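Long-range contacts in tannase (Fusobacterium nucleatum subsp. nucleatum ATCC 25586, PDB 6YQ4), which probably hydrolyses the ester bonds of gallotannins, as a tannase related to the alpha/beta hydrolases that also binds a magnesium ion: residues Gly130-Ala135 with Asn367-Lys372; Ile209-Asn214 with Met420-Tyr425; Asp357-Ser362 with Lys381-Ile386; Lys372-Lys377 with Ile409-Asp414. All coordinates share one frame; numbering follows the deposited sequence.

Interaction 1: residues Gly130-Ala135 with Asn367-Lys372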
loop_
_atom_site.group_PDB
_atom_site.type_symbol
_atom_site.label_atom_id
_atom_site.label_comp_id
_atom_site.label_asym_id
_atom_site.label_seq_id
_atom_site.Cartn_x
_atom_site.Cartn_y
_atom_site.Cartn_z
ATOM N N GLY A 130 6.458 12.766 -11.940
ATOM C CA GLY A 130 5.849 11.957 -10.903
ATOM C C GLY A 130 6.200 10.489 -11.003
ATOM O O GLY A 130 5.483 9.626 -10.482
ATOM N N LYS A 131 7.291 10.195 -11.701
ATOM C CA LYS A 131 7.849 8.863 -11.656
ATOM C C LYS A 131 8.573 8.665 -10.332
ATOM O O LYS A 131 8.898 9.621 -9.619
ATOM C CB LYS A 131 8.812 8.629 -12.817
ATOM C CG LYS A 131 8.274 9.019 -14.179
ATOM C CD LYS A 131 7.048 8.204 -14.520
ATOM C CE LYS A 131 6.937 8.036 -16.017
ATOM N NZ LYS A 131 5.882 7.063 -16.368
ATOM N N ALA A 132 8.829 7.402 -10.019
ATOM C CA ALA A 132 9.482 7.039 -8.768
ATOM C C ALA A 132 10.767 7.846 -8.589
ATOM O O ALA A 132 11.538 8.001 -9.539
ATOM C CB ALA A 132 9.789 5.542 -8.770
ATOM N N PRO A 133 11.050 8.359 -7.390
ATOM C CA PRO A 133 10.372 8.197 -6.098
ATOM C C PRO A 133 9.506 9.391 -5.649
ATOM O O PRO A 133 9.393 9.619 -4.453
ATOM C CB PRO A 133 11.554 8.011 -5.154
ATOM C CG PRO A 133 12.613 8.967 -5.758
ATOM C CD PRO A 133 12.383 8.977 -7.237
ATOM N N ALA A 134 8.877 10.104 -6.588
ATOM C CA ALA A 134 8.146 11.329 -6.255
ATOM C C ALA A 134 7.091 11.115 -5.166
ATOM O O ALA A 134 6.977 11.922 -4.237
ATOM C CB ALA A 134 7.483 11.913 -7.514
ATOM N N ALA A 135 6.264 10.076 -5.288
ATOM C CA ALA A 135 5.132 9.980 -4.364
ATOM C C ALA A 135 5.596 9.740 -2.932
ATOM O O ALA A 135 4.996 10.277 -1.993
ATOM C CB ALA A 135 4.151 8.885 -4.791
ATOM N N ASN A 367 5.282 1.703 -15.703
ATOM C CA ASN A 367 5.098 3.137 -15.863
ATOM C C ASN A 367 5.616 3.917 -14.657
ATOM O O ASN A 367 6.080 5.050 -14.829
ATOM C CB ASN A 367 3.620 3.432 -16.106
ATOM C CG ASN A 367 3.383 4.838 -16.554
ATOM O OD1 ASN A 367 3.101 5.707 -15.747
ATOM N ND2 ASN A 367 3.534 5.084 -17.846
ATOM N N LEU A 368 5.550 3.338 -13.437
ATOM C CA LEU A 368 6.096 4.014 -12.251
ATOM C C LEU A 368 7.607 4.207 -12.356
ATOM O O LEU A 368 8.129 5.223 -11.880
ATOM C CB LEU A 368 5.752 3.237 -10.963
ATOM C CG LEU A 368 6.538 3.481 -9.645
ATOM C CD1 LEU A 368 6.246 4.861 -9.089
ATOM C CD2 LEU A 368 6.278 2.378 -8.544
ATOM N N PHE A 369 8.313 3.272 -12.997
ATOM C CA PHE A 369 9.769 3.287 -13.071
ATOM C C PHE A 369 10.305 3.919 -14.354
ATOM O O PHE A 369 11.496 3.783 -14.642
ATOM C CB PHE A 369 10.328 1.864 -12.911
ATOM C CG PHE A 369 10.277 1.358 -11.482
ATOM C CD1 PHE A 369 10.956 2.021 -10.479
ATOM C CD2 PHE A 369 9.500 0.272 -11.145
ATOM C CE1 PHE A 369 10.882 1.600 -9.182
ATOM C CE2 PHE A 369 9.438 -0.183 -9.848
ATOM C CZ PHE A 369 10.124 0.489 -8.858
ATOM N N GLY A 370 9.472 4.615 -15.121
ATOM C CA GLY A 370 10.020 5.559 -16.084
ATOM C C GLY A 370 10.776 6.679 -15.387
ATOM O O GLY A 370 10.877 6.676 -14.152
ATOM N N ASP A 371 11.332 7.620 -16.140
ATOM C CA ASP A 371 11.979 8.785 -15.545
ATOM C C ASP A 371 11.591 10.021 -16.358
ATOM O O ASP A 371 10.635 9.999 -17.143
ATOM C CB ASP A 371 13.499 8.552 -15.425
ATOM C CG ASP A 371 14.190 8.354 -16.776
ATOM O OD1 ASP A 371 13.569 8.636 -17.821
ATOM O OD2 ASP A 371 15.368 7.910 -16.795
ATOM N N LYS A 372 12.341 11.118 -16.175
ATOM C CA LYS A 372 11.951 12.414 -16.737
ATOM C C LYS A 372 11.704 12.333 -18.231
ATOM O O LYS A 372 10.893 13.092 -18.769
ATOM C CB LYS A 372 13.023 13.475 -16.444
ATOM C CG LYS A 372 13.469 13.524 -14.967
ATOM C CD LYS A 372 14.350 14.746 -14.668
ATOM C CE LYS A 372 14.490 15.005 -13.157
ATOM N NZ LYS A 372 15.162 16.318 -12.871
HETATM O O HOH W 1 12.428 7.203 -11.697
#
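Lys-131 reaches across to Asn-367, and its neighbour Ala-132 bonds to Leu-368. The lysine has CG anti to the carbonyl carbon (chi1 -49°) and the chain bends at chi2, and its methylenes run past the Gly-370 carbonyl, with CB 3.1 Å from Gly-370 O. The lysine and Asn-367 side chains cross at about a right angle. NZ gives a short bond of 2.5 Å to Asn-367 O, which also takes a weak bond from Gly-370 N, and a weak one of 3.2 Å to Asn-367 OD1. NZ is further held by a salt bridge to Asp-375, and the ring of Tyr-128 adds a cation-pi contact; Asn-367 OD1 has its stronger partner in Arg-119. Here the C-terminal end of helix 364-368, in the long insertion between strands 202-206 and 435-439 of the alpha/beta-hydrolase sheet, meets the loop leading into helix 134-148. A positive charge beside the last carbonyls of a helix probably suits the helix dipole. Next along, Ala-132 N donates to Leu-368 O at 2.9 Å in a nearly straight bond (177°) that lies close to the line of the carbonyl. Ala-132 CB packs 3.6 Å from Leu-368 CD1 and 4.1 Å from Phe-369 CD1, approaching the ring obliquely. A water sits between the carbonyls of Ala-132 and Gly-370, 3.0 Å from Gly-370 O. The cis peptide between Ala-132 and Pro-133 turns the chain at this point, and Pro-133 takes the N-cap position of helix 134-148.

Interaction 2: residues Ile209-Asn214 with Met420-Tyr425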
loop_
_atom_site.group_PDB
_atom_site.type_symbol
_atom_site.label_atom_id
_atom_site.label_comp_id
_atom_site.label_asym_id
_atom_site.label_seq_id
_atom_site.Cartn_x
_atom_site.Cartn_y
_atom_site.Cartn_z
ATOM N N ILE A 209 0.718 -2.991 -2.654
ATOM C CA ILE A 209 1.388 -3.483 -3.853
ATOM C C ILE A 209 2.849 -3.067 -3.756
ATOM O O ILE A 209 3.238 -2.053 -4.353
ATOM C CB ILE A 209 0.727 -2.939 -5.148
ATOM C CG1 ILE A 209 -0.784 -3.194 -5.173
ATOM C CG2 ILE A 209 1.369 -3.494 -6.421
ATOM C CD1 ILE A 209 -1.182 -4.624 -5.049
ATOM N N THR A 210 3.659 -3.819 -2.983
ATOM C CA THR A 210 5.100 -3.574 -2.780
ATOM C C THR A 210 5.965 -4.728 -3.254
ATOM O O THR A 210 5.485 -5.700 -3.853
ATOM C CB THR A 210 5.521 -3.380 -1.316
ATOM O OG1 THR A 210 4.758 -4.226 -0.428
ATOM C CG2 THR A 210 5.564 -1.958 -0.910
ATOM N N ASN A 211 7.255 -4.637 -2.885
ATOM C CA ASN A 211 8.260 -5.624 -3.269
ATOM C C ASN A 211 8.202 -5.902 -4.772
ATOM O O ASN A 211 8.275 -7.060 -5.207
ATOM C CB ASN A 211 8.060 -6.897 -2.475
ATOM C CG ASN A 211 9.338 -7.655 -2.238
ATOM O OD1 ASN A 211 10.352 -7.392 -2.881
ATOM N ND2 ASN A 211 9.303 -8.597 -1.267
ATOM N N LEU A 212 8.077 -4.823 -5.569
ATOM C CA LEU A 212 7.660 -4.958 -6.971
ATOM C C LEU A 212 8.583 -5.881 -7.760
ATOM O O LEU A 212 8.118 -6.765 -8.487
ATOM C CB LEU A 212 7.584 -3.584 -7.637
ATOM C CG LEU A 212 6.435 -2.798 -7.031
ATOM C CD1 LEU A 212 6.372 -1.409 -7.606
ATOM C CD2 LEU A 212 5.156 -3.566 -7.242
ATOM N N GLU A 213 9.894 -5.709 -7.616
ATOM C CA GLU A 213 10.824 -6.553 -8.355
ATOM C C GLU A 213 10.763 -8.028 -7.942
ATOM O O GLU A 213 11.242 -8.877 -8.705
ATOM C CB GLU A 213 12.259 -6.011 -8.197
ATOM C CG GLU A 213 12.852 -6.087 -6.789
ATOM C CD GLU A 213 12.512 -4.869 -5.957
ATOM O OE1 GLU A 213 11.462 -4.257 -6.262
ATOM O OE2 GLU A 213 13.263 -4.536 -4.994
ATOM N N ASN A 214 10.188 -8.376 -6.775
ATOM C CA ASN A 214 9.999 -9.793 -6.442
ATOM C C ASN A 214 8.555 -10.262 -6.564
ATOM O O ASN A 214 8.281 -11.446 -6.325
ATOM C CB ASN A 214 10.513 -10.116 -5.031
ATOM C CG ASN A 214 12.005 -9.880 -4.888
ATOM O OD1 ASN A 214 12.809 -10.571 -5.512
ATOM N ND2 ASN A 214 12.385 -8.889 -4.075
ATOM N N MET A 420 14.517 2.539 -3.299
ATOM C CA MET A 420 13.749 3.542 -2.565
ATOM C C MET A 420 12.250 3.289 -2.569
ATOM O O MET A 420 11.538 3.942 -1.788
ATOM C CB MET A 420 14.006 4.931 -3.129
ATOM C CG MET A 420 15.275 5.576 -2.600
ATOM S SD MET A 420 15.461 7.243 -3.277
ATOM C CE MET A 420 16.418 6.835 -4.710
ATOM N N MET A 421 11.746 2.400 -3.433
ATOM C CA MET A 421 10.321 2.098 -3.460
ATOM C C MET A 421 9.980 0.848 -2.674
ATOM O O MET A 421 8.797 0.503 -2.595
ATOM C CB MET A 421 9.801 1.930 -4.904
ATOM C CG MET A 421 9.932 3.153 -5.787
ATOM S SD MET A 421 9.132 4.585 -5.051
ATOM C CE MET A 421 7.467 3.966 -4.640
ATOM N N ASN A 422 10.978 0.161 -2.109
ATOM C CA ASN A 422 10.757 -1.154 -1.504
ATOM C C ASN A 422 11.029 -1.172 -0.004
ATOM O O ASN A 422 12.202 -1.133 0.412
ATOM C CB ASN A 422 11.615 -2.207 -2.193
ATOM C CG ASN A 422 11.258 -3.615 -1.740
ATOM O OD1 ASN A 422 10.354 -3.800 -0.921
ATOM N ND2 ASN A 422 11.947 -4.608 -2.281
ATOM N N PRO A 423 10.001 -1.251 0.842
ATOM C CA PRO A 423 10.235 -1.274 2.295
ATOM C C PRO A 423 11.168 -2.388 2.753
ATOM O O PRO A 423 11.807 -2.237 3.804
ATOM C CB PRO A 423 8.831 -1.474 2.883
ATOM C CG PRO A 423 7.914 -1.162 1.884
ATOM C CD PRO A 423 8.573 -1.334 0.524
ATOM N N MET A 424 11.286 -3.478 1.988
ATOM C CA MET A 424 12.142 -4.597 2.397
ATOM C C MET A 424 13.579 -4.162 2.677
ATOM O O MET A 424 14.200 -4.651 3.627
ATOM C CB MET A 424 12.128 -5.691 1.340
ATOM C CG MET A 424 10.770 -6.336 1.165
ATOM S SD MET A 424 10.138 -7.065 2.687
ATOM C CE MET A 424 11.264 -8.434 2.812
ATOM N N TYR A 425 14.134 -3.258 1.873
ATOM C CA TYR A 425 15.527 -2.884 2.096
ATOM C C TYR A 425 15.709 -1.930 3.268
ATOM O O TYR A 425 16.841 -1.534 3.549
ATOM C CB TYR A 425 16.136 -2.250 0.839
ATOM C CG TYR A 425 15.974 -3.072 -0.405
ATOM C CD1 TYR A 425 16.703 -4.239 -0.592
ATOM C CD2 TYR A 425 15.078 -2.687 -1.396
ATOM C CE1 TYR A 425 16.552 -5.003 -1.745
ATOM C CE2 TYR A 425 14.910 -3.441 -2.541
ATOM C CZ TYR A 425 15.649 -4.597 -2.710
ATOM O OH TYR A 425 15.477 -5.337 -3.851
#
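Asn-422 faces Asn-211 and Glu-213 from the head of an Asx turn, in which its own OD1 accepts from Met-424 N. The turn opens the short 3-10 segment 423-425 and leaves the amide nitrogen of Asn-422 for segment 209-214, at the start of helix 212-223. The buried side is tight: Thr-210 CG2 comes within 3.4 Å of Pro-423 CD, and both residues pack on helix 167-177, which follows the probable nucleophile elbow of this alpha/beta hydrolase. Beside them, Asn-211 OD1 is gripped by two amides reaching it from opposite faces of its plane, a nearly straight bond of 2.8 Å from Asn-214 ND2 and a longer, bent one of 3.3 Å from Asn-422 ND2. Asn-211 ND2 lies 3.6 Å from Met-424 CG and donates to Tyr-275. Toward solvent the contact rests on polar tips rather than on packing, with Glu-213 partly exposed and Tyr-425 exposed. There Glu-213, with CG in the crowded position between the backbone N and the carbonyl carbon (chi1 66°), meets Tyr-425 tip to tip, carboxylate and ring nearly coplanar. Glu-213 OE2 takes two donors: Asn-422 ND2 at 3.0 Å comes from above the carboxylate plane, whereas Tyr-425 OH at 2.6 Å uses the anti lone pair of the same oxygen.

Interaction 3: residues Asp357-Ser362 with Lys381-Ile386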
loop_
_atom_site.group_PDB
_atom_site.type_symbol
_atom_site.label_atom_id
_atom_site.label_comp_id
_atom_site.label_asym_id
_atom_site.label_seq_id
_atom_site.Cartn_x
_atom_site.Cartn_y
_atom_site.Cartn_z
ATOM N N ASP A 357 6.362 -6.793 -13.940
ATOM C CA ASP A 357 7.310 -6.341 -14.967
ATOM C C ASP A 357 6.999 -7.037 -16.298
ATOM O O ASP A 357 7.625 -8.049 -16.655
ATOM C CB ASP A 357 8.754 -6.574 -14.538
ATOM C CG ASP A 357 9.736 -5.805 -15.413
ATOM O OD1 ASP A 357 9.229 -5.127 -16.342
ATOM O OD2 ASP A 357 10.979 -5.852 -15.182
ATOM N N SER A 358 6.042 -6.466 -17.050
ATOM C CA SER A 358 5.627 -7.006 -18.350
ATOM C C SER A 358 6.722 -6.889 -19.400
ATOM O O SER A 358 7.500 -5.935 -19.412
ATOM C CB SER A 358 4.393 -6.279 -18.897
ATOM O OG SER A 358 3.486 -5.943 -17.880
ATOM N N LEU A 359 6.719 -7.842 -20.339
ATOM C CA LEU A 359 7.748 -7.905 -21.377
ATOM C C LEU A 359 7.700 -6.726 -22.350
ATOM O O LEU A 359 8.719 -6.416 -22.974
ATOM C CB LEU A 359 7.632 -9.212 -22.161
ATOM C CG LEU A 359 8.025 -10.463 -21.386
ATOM C CD1 LEU A 359 8.248 -11.604 -22.332
ATOM C CD2 LEU A 359 9.258 -10.205 -20.547
ATOM N N ASP A 360 6.549 -6.080 -22.518
ATOM C CA ASP A 360 6.454 -4.872 -23.330
ATOM C C ASP A 360 6.465 -3.597 -22.483
ATOM O O ASP A 360 6.163 -2.519 -23.005
ATOM C CB ASP A 360 5.198 -4.918 -24.206
ATOM C CG ASP A 360 3.915 -4.841 -23.396
ATOM O OD1 ASP A 360 3.941 -5.185 -22.197
ATOM O OD2 ASP A 360 2.871 -4.453 -23.964
ATOM N N ALA A 361 6.770 -3.711 -21.181
ATOM C CA ALA A 361 6.948 -2.564 -20.279
ATOM C C ALA A 361 5.674 -1.736 -20.127
ATOM O O ALA A 361 5.731 -0.522 -19.966
ATOM C CB ALA A 361 8.109 -1.665 -20.733
ATOM N N SER A 362 4.512 -2.377 -20.140
ATOM C CA SER A 362 3.242 -1.670 -20.230
ATOM C C SER A 362 2.436 -1.688 -18.942
ATOM O O SER A 362 1.371 -1.065 -18.891
ATOM C CB SER A 362 2.387 -2.289 -21.341
ATOM O OG SER A 362 2.021 -3.611 -20.958
ATOM N N LYS A 381 15.600 -8.245 -13.398
ATOM C CA LYS A 381 16.533 -8.862 -14.323
ATOM C C LYS A 381 15.808 -9.769 -15.308
ATOM O O LYS A 381 16.260 -9.939 -16.445
ATOM C CB LYS A 381 17.584 -9.640 -13.526
ATOM C CG LYS A 381 18.621 -10.353 -14.357
ATOM C CD LYS A 381 19.258 -11.492 -13.581
ATOM C CE LYS A 381 20.264 -12.186 -14.449
ATOM N NZ LYS A 381 20.926 -11.168 -15.313
ATOM N N PHE A 382 14.682 -10.354 -14.895
ATOM C CA PHE A 382 14.063 -11.406 -15.695
ATOM C C PHE A 382 13.457 -10.843 -16.988
ATOM O O PHE A 382 13.746 -11.327 -18.087
ATOM C CB PHE A 382 13.005 -12.145 -14.860
ATOM C CG PHE A 382 12.201 -13.127 -15.655
ATOM C CD1 PHE A 382 12.654 -14.427 -15.830
ATOM C CD2 PHE A 382 11.013 -12.741 -16.277
ATOM C CE1 PHE A 382 11.937 -15.335 -16.610
ATOM C CE2 PHE A 382 10.283 -13.633 -17.071
ATOM C CZ PHE A 382 10.741 -14.931 -17.234
ATOM N N SER A 383 12.598 -9.835 -16.866
ATOM C CA SER A 383 11.971 -9.232 -18.030
ATOM C C SER A 383 12.982 -8.466 -18.866
ATOM O O SER A 383 12.903 -8.482 -20.101
ATOM C CB SER A 383 10.831 -8.323 -17.581
ATOM O OG SER A 383 9.935 -9.052 -16.754
ATOM N N PHE A 384 13.947 -7.807 -18.223
ATOM C CA PHE A 384 14.958 -7.084 -18.986
ATOM C C PHE A 384 15.773 -8.040 -19.850
ATOM O O PHE A 384 15.930 -7.818 -21.059
ATOM C CB PHE A 384 15.861 -6.280 -18.047
ATOM C CG PHE A 384 17.042 -5.640 -18.738
ATOM C CD1 PHE A 384 16.916 -4.406 -19.362
ATOM C CD2 PHE A 384 18.282 -6.279 -18.775
ATOM C CE1 PHE A 384 18.003 -3.813 -20.017
ATOM C CE2 PHE A 384 19.375 -5.694 -19.433
ATOM C CZ PHE A 384 19.228 -4.453 -20.058
ATOM N N ASP A 385 16.281 -9.128 -19.249
ATOM C CA ASP A 385 17.143 -10.059 -19.985
ATOM C C ASP A 385 16.410 -10.707 -21.150
ATOM O O ASP A 385 17.018 -10.983 -22.191
ATOM C CB ASP A 385 17.691 -11.164 -19.069
ATOM C CG ASP A 385 18.787 -10.683 -18.117
ATOM O OD1 ASP A 385 19.148 -9.491 -18.120
ATOM O OD2 ASP A 385 19.295 -11.522 -17.347
ATOM N N ILE A 386 15.121 -11.024 -20.984
ATOM C CA ILE A 386 14.372 -11.565 -22.119
ATOM C C ILE A 386 14.438 -10.599 -23.289
ATOM O O ILE A 386 14.763 -10.980 -24.421
ATOM C CB ILE A 386 12.912 -11.860 -21.737
ATOM C CG1 ILE A 386 12.788 -13.137 -20.919
ATOM C CG2 ILE A 386 12.082 -12.015 -22.989
ATOM C CD1 ILE A 386 11.345 -13.430 -20.545
#
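Leu-359 sits in a type I beta turn, Ser-358 to Ala-361, that comes up against the first turn of helix 381-394, with Leu-359 CA 5.5 Å from Ser-383 CA. Ser-383 turns its hydroxyl to the residue just before that beta turn: OG, anti to its own carbonyl carbon (chi1 -54°), donates to Asp-357 O at 2.5 Å, tilted somewhat from the carbonyl plane. The Asp-357 carboxylate lies against the same serine, OD2 3.4 Å from Ser-383 CB. Its oxygens are well supplied with donors: OD1 takes Asn-366 and His-378, OD2 the Phe-379 amide and Thr-380. Thr-380 OG1 in turn accepts from Ser-383 N, tying the aspartate to the start of the helix. Loop and helix both lie in the long excursion that the alpha/beta-hydrolase chain makes before strand 435-439, and the contact is centred about 23 Å from the centre of the chain. One helical turn on, the apolar part begins. Leu-359 and Ile-386 cross at about a right angle, with Leu-359 CD2 3.8 Å from Ile-386 CD1 and Leu-359 CD1 3.9 Å from Ile-386 CG2. Leu-359 CD2 also rests 3.8 Å from Ser-383 CA, and Ile-264 of helix 259-279 touches the leucine as well.

Interaction 4: residues Lys372-Lys377 with Ile409-Asp414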
loop_
_atom_site.group_PDB
_atom_site.type_symbol
_atom_site.label_atom_id
_atom_site.label_comp_id
_atom_site.label_asym_id
_atom_site.label_seq_id
_atom_site.Cartn_x
_atom_site.Cartn_y
_atom_site.Cartn_z
ATOM N N LYS A 372 12.341 11.118 -16.175
ATOM C CA LYS A 372 11.951 12.414 -16.737
ATOM C C LYS A 372 11.704 12.333 -18.231
ATOM O O LYS A 372 10.893 13.092 -18.769
ATOM C CB LYS A 372 13.023 13.475 -16.444
ATOM C CG LYS A 372 13.469 13.524 -14.967
ATOM C CD LYS A 372 14.350 14.746 -14.668
ATOM C CE LYS A 372 14.490 15.005 -13.157
ATOM N NZ LYS A 372 15.162 16.318 -12.871
ATOM N N LYS A 373 12.370 11.399 -18.907
ATOM C CA LYS A 373 12.306 11.297 -20.347
ATOM C C LYS A 373 11.884 9.925 -20.847
ATOM O O LYS A 373 11.912 9.672 -22.058
ATOM C CB LYS A 373 13.649 11.662 -20.959
ATOM C CG LYS A 373 13.390 12.128 -22.384
ATOM C CD LYS A 373 14.597 12.874 -22.820
ATOM C CE LYS A 373 15.389 12.171 -23.888
ATOM N NZ LYS A 373 16.700 12.647 -23.465
ATOM N N SER A 374 11.479 9.034 -19.964
ATOM C CA SER A 374 11.120 7.682 -20.357
ATOM C C SER A 374 9.810 7.373 -19.670
ATOM O O SER A 374 9.697 7.588 -18.465
ATOM C CB SER A 374 12.193 6.661 -19.934
ATOM O OG SER A 374 13.305 6.654 -20.814
ATOM N N ASP A 375 8.827 6.877 -20.422
ATOM C CA ASP A 375 7.514 6.659 -19.828
ATOM C C ASP A 375 7.444 5.357 -19.020
ATOM O O ASP A 375 6.674 5.281 -18.056
ATOM C CB ASP A 375 6.439 6.673 -20.915
ATOM C CG ASP A 375 5.041 6.788 -20.347
ATOM O OD1 ASP A 375 4.851 7.614 -19.440
ATOM O OD2 ASP A 375 4.144 6.038 -20.786
ATOM N N SER A 376 8.216 4.328 -19.391
ATOM C CA SER A 376 8.255 3.100 -18.605
ATOM C C SER A 376 9.640 2.486 -18.706
ATOM O O SER A 376 10.434 2.840 -19.579
ATOM C CB SER A 376 7.241 2.054 -19.066
ATOM O OG SER A 376 7.414 1.766 -20.447
ATOM N N LYS A 377 9.921 1.564 -17.781
ATOM C CA LYS A 377 11.179 0.831 -17.755
ATOM C C LYS A 377 10.919 -0.537 -17.145
ATOM O O LYS A 377 9.846 -0.802 -16.590
ATOM C CB LYS A 377 12.274 1.553 -16.958
ATOM C CG LYS A 377 12.664 2.935 -17.462
ATOM C CD LYS A 377 14.065 3.309 -17.038
ATOM C CE LYS A 377 14.314 4.812 -17.073
ATOM N NZ LYS A 377 15.689 5.175 -16.612
ATOM N N ILE A 409 15.149 -1.554 -27.811
ATOM C CA ILE A 409 16.231 -1.864 -26.881
ATOM C C ILE A 409 15.734 -1.533 -25.475
ATOM O O ILE A 409 15.281 -0.403 -25.229
ATOM C CB ILE A 409 17.531 -1.117 -27.243
ATOM C CG1 ILE A 409 18.596 -1.219 -26.140
ATOM C CG2 ILE A 409 17.263 0.351 -27.615
ATOM C CD1 ILE A 409 19.246 -2.590 -25.965
ATOM N N PRO A 410 15.770 -2.472 -24.527
ATOM C CA PRO A 410 15.082 -2.244 -23.254
ATOM C C PRO A 410 15.872 -1.324 -22.345
ATOM O O PRO A 410 17.098 -1.232 -22.418
ATOM C CB PRO A 410 14.969 -3.652 -22.666
ATOM C CG PRO A 410 16.176 -4.360 -23.186
ATOM C CD PRO A 410 16.430 -3.791 -24.561
ATOM N N LYS A 411 15.143 -0.624 -21.487
ATOM C CA LYS A 411 15.750 0.203 -20.456
ATOM C C LYS A 411 15.456 -0.381 -19.084
ATOM O O LYS A 411 14.370 -0.918 -18.849
ATOM C CB LYS A 411 15.253 1.640 -20.552
ATOM C CG LYS A 411 15.972 2.413 -21.632
ATOM C CD LYS A 411 15.136 3.581 -22.140
ATOM C CE LYS A 411 15.231 3.712 -23.664
ATOM N NZ LYS A 411 16.627 3.492 -24.206
ATOM N N MET A 412 16.438 -0.300 -18.190
ATOM C CA MET A 412 16.307 -0.794 -16.826
ATOM C C MET A 412 16.327 0.374 -15.852
ATOM O O MET A 412 17.200 1.239 -15.943
ATOM C CB MET A 412 17.432 -1.775 -16.492
ATOM C CG MET A 412 17.385 -2.292 -15.037
ATOM S SD MET A 412 16.236 -3.663 -14.790
ATOM C CE MET A 412 17.319 -5.035 -15.146
ATOM N N ALA A 413 15.377 0.385 -14.909
ATOM C CA ALA A 413 15.324 1.419 -13.877
ATOM C C ALA A 413 16.612 1.464 -13.063
ATOM O O ALA A 413 17.294 0.457 -12.896
ATOM C CB ALA A 413 14.147 1.174 -12.928
ATOM N N ASP A 414 16.933 2.646 -12.541
ATOM C CA ASP A 414 18.087 2.806 -11.659
ATOM C C ASP A 414 17.932 1.982 -10.362
ATOM O O ASP A 414 16.889 2.004 -9.695
ATOM C CB ASP A 414 18.271 4.299 -11.371
ATOM C CG ASP A 414 19.303 4.589 -10.288
ATOM O OD1 ASP A 414 20.091 3.699 -9.892
ATOM O OD2 ASP A 414 19.324 5.753 -9.830
HETATM O O HOH W 2 15.669 5.013 -14.022
HETATM O O HOH W 3 17.608 3.563 -18.150
#
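Lys-377 NZ is gripped by a salt bridge to Asp-371 OD2 and by two waters that carry it across to the backbone of Met-412 and Asp-414. One water accepts from Lys-377 NZ at 2.6 Å and from Asp-414 N at 3.1 Å. The other accepts from Lys-377 NZ at 2.9 Å and donates to Met-412 O at 3.2 Å. No direct hydrogen bond joins the two segments, so the ammonium reaches the second one through water alone. The lysine chain is extended beyond CG, which is itself anti to the carbonyl carbon (chi1 -60°), and its CD lies against the Met-412 to Ala-413 peptide. Lys-377 CD stands 3.8 Å from Ala-413 N, while Lys-377 CB is the same distance from Lys-411 O. Lys-411 starts toward the contact, its CB 4.1 Å from Lys-377 CD, but bends at chi3 and chi4 and leads its ammonium away. On the way its CD passes 3.8 Å from Ser-374 OG, a loose contact at the surface. Next to Lys-377, His-378 makes backbone hydrogen bonds to both Lys-411 and Ala-413, which keeps the two loops close. Asp-414 then takes the N-cap position of helix 415-420, its OD1 accepting from Asn-416 N: a water-bridged loop-to-loop contact leading into a side-chain N-cap.

In the fold
Interactions 1, 3 and 4 line one side of the chain's centre. Interactions 1 and 4 share Lys-372, their centres about 10 Å apart, and the salt bridge between Asp-371 OD2 and Lys-377 NZ (2.8 Å) joins them. Interaction 3 lies about 11 Å, centre to centre, from interaction 4 and touches it where Phe-384 CB meets Met-412 CE at 3.5 Å. Interaction 2 closes a chain loop that holds both 3 and 4, and abuts interaction 1 where Met-421 CG packs 3.8 Å from Ala-132 CB. It also borders the probable catalytic centre: Ile-209 touches Ser-166 and His-476, members of a putative Ser-His-Asp triad. All four lie away from the magnesium site.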